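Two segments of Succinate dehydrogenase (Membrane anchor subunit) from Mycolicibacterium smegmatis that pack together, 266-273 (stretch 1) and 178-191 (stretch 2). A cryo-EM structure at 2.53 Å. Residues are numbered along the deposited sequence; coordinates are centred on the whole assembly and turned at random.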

# COMPACT_ATOMS: atom_id res chain seq x y z
N ILE C 266 -2.16 -6.01 61.69
CA ILE C 266 -3.57 -6.37 61.66
C ILE C 266 -3.98 -6.67 60.22
O ILE C 266 -3.44 -6.11 59.27
CB ILE C 266 -4.44 -5.26 62.27
CG1 ILE C 266 -4.41 -4.00 61.40
CG2 ILE C 266 -3.97 -4.94 63.69
CD1 ILE C 266 -5.59 -3.07 61.62
N SER C 267 -4.94 -7.58 60.07
CA SER C 267 -5.37 -7.99 58.74
C SER C 267 -6.45 -7.10 58.15
O SER C 267 -6.69 -7.17 56.94
CB SER C 267 -5.89 -9.44 58.77
OG SER C 267 -6.37 -9.82 57.50
N ASP C 268 -7.09 -6.26 58.96
CA ASP C 268 -8.27 -5.49 58.55
C ASP C 268 -9.39 -6.43 58.10
O ASP C 268 -9.81 -6.45 56.94
CB ASP C 268 -7.91 -4.48 57.45
CG ASP C 268 -8.98 -3.44 57.24
OD1 ASP C 268 -9.84 -3.63 56.36
OD2 ASP C 268 -8.97 -2.42 57.97
N LEU C 269 -9.87 -7.22 59.06
CA LEU C 269 -10.91 -8.20 58.80
C LEU C 269 -12.27 -7.52 58.60
O LEU C 269 -12.52 -6.43 59.12
CB LEU C 269 -11.01 -9.19 59.96
CG LEU C 269 -10.22 -10.50 59.95
CD1 LEU C 269 -10.59 -11.28 61.18
CD2 LEU C 269 -10.48 -11.33 58.71
N ARG C 270 -13.13 -8.19 57.84
CA ARG C 270 -14.52 -7.77 57.67
C ARG C 270 -15.49 -8.69 58.39
O ARG C 270 -16.59 -8.25 58.74
CB ARG C 270 -14.88 -7.73 56.18
CG ARG C 270 -14.38 -6.50 55.45
CD ARG C 270 -12.88 -6.60 55.21
NE ARG C 270 -12.34 -5.47 54.47
CZ ARG C 270 -12.28 -5.43 53.14
NH1 ARG C 270 -11.77 -4.37 52.53
NH2 ARG C 270 -12.72 -6.46 52.43
N PHE C 271 -15.11 -9.94 58.62
CA PHE C 271 -15.84 -10.90 59.45
C PHE C 271 -14.88 -11.35 60.55
O PHE C 271 -14.14 -12.32 60.39
CB PHE C 271 -16.35 -12.07 58.62
CG PHE C 271 -17.42 -11.69 57.64
CD1 PHE C 271 -17.12 -10.93 56.53
CD2 PHE C 271 -18.73 -12.08 57.85
CE1 PHE C 271 -18.10 -10.57 55.63
CE2 PHE C 271 -19.71 -11.73 56.95
CZ PHE C 271 -19.40 -10.97 55.84
N ILE C 272 -14.92 -10.63 61.67
CA ILE C 272 -13.86 -10.70 62.67
C ILE C 272 -13.78 -12.09 63.27
O ILE C 272 -14.80 -12.75 63.53
CB ILE C 272 -14.09 -9.63 63.76
CG1 ILE C 272 -13.99 -8.22 63.17
CG2 ILE C 272 -13.10 -9.79 64.90
CD1 ILE C 272 -15.30 -7.66 62.64
N GLY C 273 -12.55 -12.55 63.50
CA GLY C 273 -12.31 -13.82 64.17
C GLY C 273 -11.12 -13.75 65.11
O GLY C 273 -11.27 -13.43 66.29
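Stretch 2 178-191: HSPSGFGFGLGNVI

Two loops far apart in sequence can pack side by side without forming a sheet, often where a few backbone groups find partners, and glycines can let the chains come close. These segments of the succinate dehydrogenase membrane anchor subunit illustrate the principle. Stretch 1 contains no regular helix or strand; stretch 2 is loop or turn until Gly188, where a helix begins that runs on past Ile191, with Leu187 at its N-cap position. The chains run in opposite directions: Leu269 lies nearest Gly186, with 3.7 Å between their CA atoms, Phe271 nearest Gly184, at 5.1 Å between CA atoms, and Gly273 nearest Pro180, at 5.0 Å between CA atoms. Together they bury 613 Å² of surface.

Ile266 stands clear of stretch 2, and the contact opens at Ser267. Its side chain, in the t rotamer, donates a hydrogen bond from Ser267 OG to Gly186 O at 3.1 Å. The same acceptor is crowded by other carbonyls, for Ser267 O lies 2.7 Å from Gly186 O and Asp268 O lies 3.2 Å from it; these acceptor pairs add no hydrogen bond. Asp268 has positive phi and psi (60°/64°), and its CB comes within 4.2 Å of Leu187 CD2.

At Leu269 the chains are closest in register. Its CA-to-CB bond points sideways, yet the end of the side chain reaches over, placing Leu269 CD2 3.5 Å from Gly186 CA. A glycine suits this position: a CB on Gly186 would fall 2.4 Å from Leu269 CD2, a clash.

Arg270 anchors the middle of the contact through backbone and side chain alike. Arg270 N donates to Phe185 O at 2.6 Å, and Phe271 N donates to the same oxygen, Phe185 O, at 3.3 Å, so a single carbonyl receives two successive amides. The arginine side chain extends along stretch 2 with NH2 over the face of the Phe185 ring, 3.7 Å from Phe185 CZ. Its cation-pi geometry is long, with Arg270 CZ 5.2 Å from the ring centroid, so any attraction is weak at most. Arg270 NH2 also comes within 3.7 Å of Val190 CG2 in the first turn of the helix, while a long salt bridge within stretch 1 joins Arg270 NE to Asp268 OD1 at 3.6 Å.

Phe271, whose CA-to-CB bond points toward stretch 2, meets two aromatic residues. Phe271 CD1 packs 3.5 Å from Phe185 CB, and the edge of the Phe183 ring is directed at the Phe271 face, with centroids 5.9 Å apart and planes at 71°. Its carbonyl is engaged as well: Ser179 OG donates to Phe271 O at 3.3 Å.

The CA-to-CB bond of Ile272 points away from stretch 2, and the residue contributes little. Gly273 then closes the contact, its CA 3.3 Å from Ser179 OG and its C 3.4 Å from Pro180 CG. A CB here would lie 2.1 Å from Ser179 OG and 2.4 Å from Pro180 CD, both clashes.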

# COMPACT_ATOMS: atom_id res chain seq x y z
N HIS C 178 -11.39 -17.85 55.30
CA HIS C 178 -11.50 -18.52 56.59
C HIS C 178 -11.36 -17.52 57.73
O HIS C 178 -10.74 -16.46 57.59
CB HIS C 178 -10.47 -19.63 56.74
CG HIS C 178 -10.77 -20.58 57.86
ND1 HIS C 178 -10.08 -20.57 59.05
CD2 HIS C 178 -11.70 -21.55 57.97
CE1 HIS C 178 -10.56 -21.50 59.85
NE2 HIS C 178 -11.55 -22.12 59.22
N SER C 179 -11.95 -17.89 58.86
CA SER C 179 -11.87 -17.15 60.11
C SER C 179 -11.83 -18.17 61.24
O SER C 179 -12.23 -19.33 61.04
CB SER C 179 -13.07 -16.20 60.27
OG SER C 179 -12.82 -15.20 61.24
N PRO C 180 -11.36 -17.79 62.42
CA PRO C 180 -11.41 -18.73 63.56
C PRO C 180 -12.82 -19.11 63.98
O PRO C 180 -13.00 -19.82 64.97
CB PRO C 180 -10.68 -17.98 64.68
CG PRO C 180 -10.04 -16.80 64.07
CD PRO C 180 -10.46 -16.65 62.65
N SER C 181 -13.83 -18.64 63.25
CA SER C 181 -15.22 -19.02 63.48
C SER C 181 -15.92 -19.40 62.18
O SER C 181 -17.11 -19.13 62.00
CB SER C 181 -15.99 -17.90 64.18
OG SER C 181 -16.05 -16.73 63.38
N GLY C 182 -15.19 -20.02 61.25
CA GLY C 182 -15.79 -20.51 60.03
C GLY C 182 -15.46 -19.67 58.81
O GLY C 182 -14.34 -19.71 58.30
N PHE C 183 -16.45 -18.91 58.33
CA PHE C 183 -16.26 -18.08 57.15
C PHE C 183 -15.64 -16.74 57.54
O PHE C 183 -15.88 -16.21 58.63
CB PHE C 183 -17.59 -17.87 56.44
CG PHE C 183 -17.48 -17.10 55.16
CD1 PHE C 183 -18.01 -15.83 55.06
CD2 PHE C 183 -16.85 -17.65 54.06
CE1 PHE C 183 -17.91 -15.12 53.89
CE2 PHE C 183 -16.75 -16.94 52.89
CZ PHE C 183 -17.28 -15.67 52.80
N GLY C 184 -14.83 -16.20 56.64
CA GLY C 184 -14.10 -14.98 56.93
C GLY C 184 -13.77 -14.22 55.67
O GLY C 184 -13.63 -14.80 54.59
N PHE C 185 -13.63 -12.90 55.82
CA PHE C 185 -13.34 -12.01 54.70
C PHE C 185 -12.51 -10.86 55.27
O PHE C 185 -12.98 -10.14 56.14
CB PHE C 185 -14.64 -11.51 54.07
CG PHE C 185 -14.45 -10.70 52.82
CD1 PHE C 185 -13.38 -10.94 51.98
CD2 PHE C 185 -15.36 -9.72 52.48
CE1 PHE C 185 -13.22 -10.21 50.83
CE2 PHE C 185 -15.20 -8.98 51.33
CZ PHE C 185 -14.13 -9.23 50.50
N GLY C 186 -11.26 -10.71 54.81
CA GLY C 186 -10.36 -9.82 55.52
C GLY C 186 -9.34 -8.99 54.76
O GLY C 186 -8.28 -8.70 55.32
N LEU C 187 -9.61 -8.68 53.49
CA LEU C 187 -8.73 -7.89 52.62
C LEU C 187 -7.49 -8.65 52.19
O LEU C 187 -6.96 -8.41 51.10
CB LEU C 187 -8.30 -6.59 53.32
CG LEU C 187 -7.36 -5.66 52.55
CD1 LEU C 187 -8.03 -5.13 51.29
CD2 LEU C 187 -6.87 -4.54 53.43
N GLY C 188 -7.12 -9.69 52.94
CA GLY C 188 -6.16 -10.64 52.41
C GLY C 188 -6.83 -11.49 51.36
O GLY C 188 -6.21 -11.86 50.36
N ASN C 189 -8.12 -11.78 51.56
CA ASN C 189 -8.92 -12.40 50.53
C ASN C 189 -8.97 -11.53 49.28
O ASN C 189 -8.86 -12.03 48.16
CB ASN C 189 -10.32 -12.68 51.06
CG ASN C 189 -10.33 -13.72 52.15
OD1 ASN C 189 -10.74 -13.45 53.28
ND2 ASN C 189 -9.87 -14.92 51.82
N VAL C 190 -9.13 -10.22 49.46
CA VAL C 190 -9.20 -9.32 48.31
C VAL C 190 -7.89 -9.35 47.53
O VAL C 190 -7.89 -9.51 46.30
CB VAL C 190 -9.55 -7.90 48.76
CG1 VAL C 190 -9.69 -6.98 47.56
CG2 VAL C 190 -10.82 -7.90 49.59
N ILE C 191 -6.77 -9.23 48.23
CA ILE C 191 -5.47 -9.22 47.56
C ILE C 191 -5.22 -10.55 46.85
O ILE C 191 -4.84 -10.58 45.67
CB ILE C 191 -4.35 -8.88 48.56
CG1 ILE C 191 -4.62 -7.52 49.20
CG2 ILE C 191 -3.00 -8.87 47.87
CD1 ILE C 191 -3.68 -7.17 50.31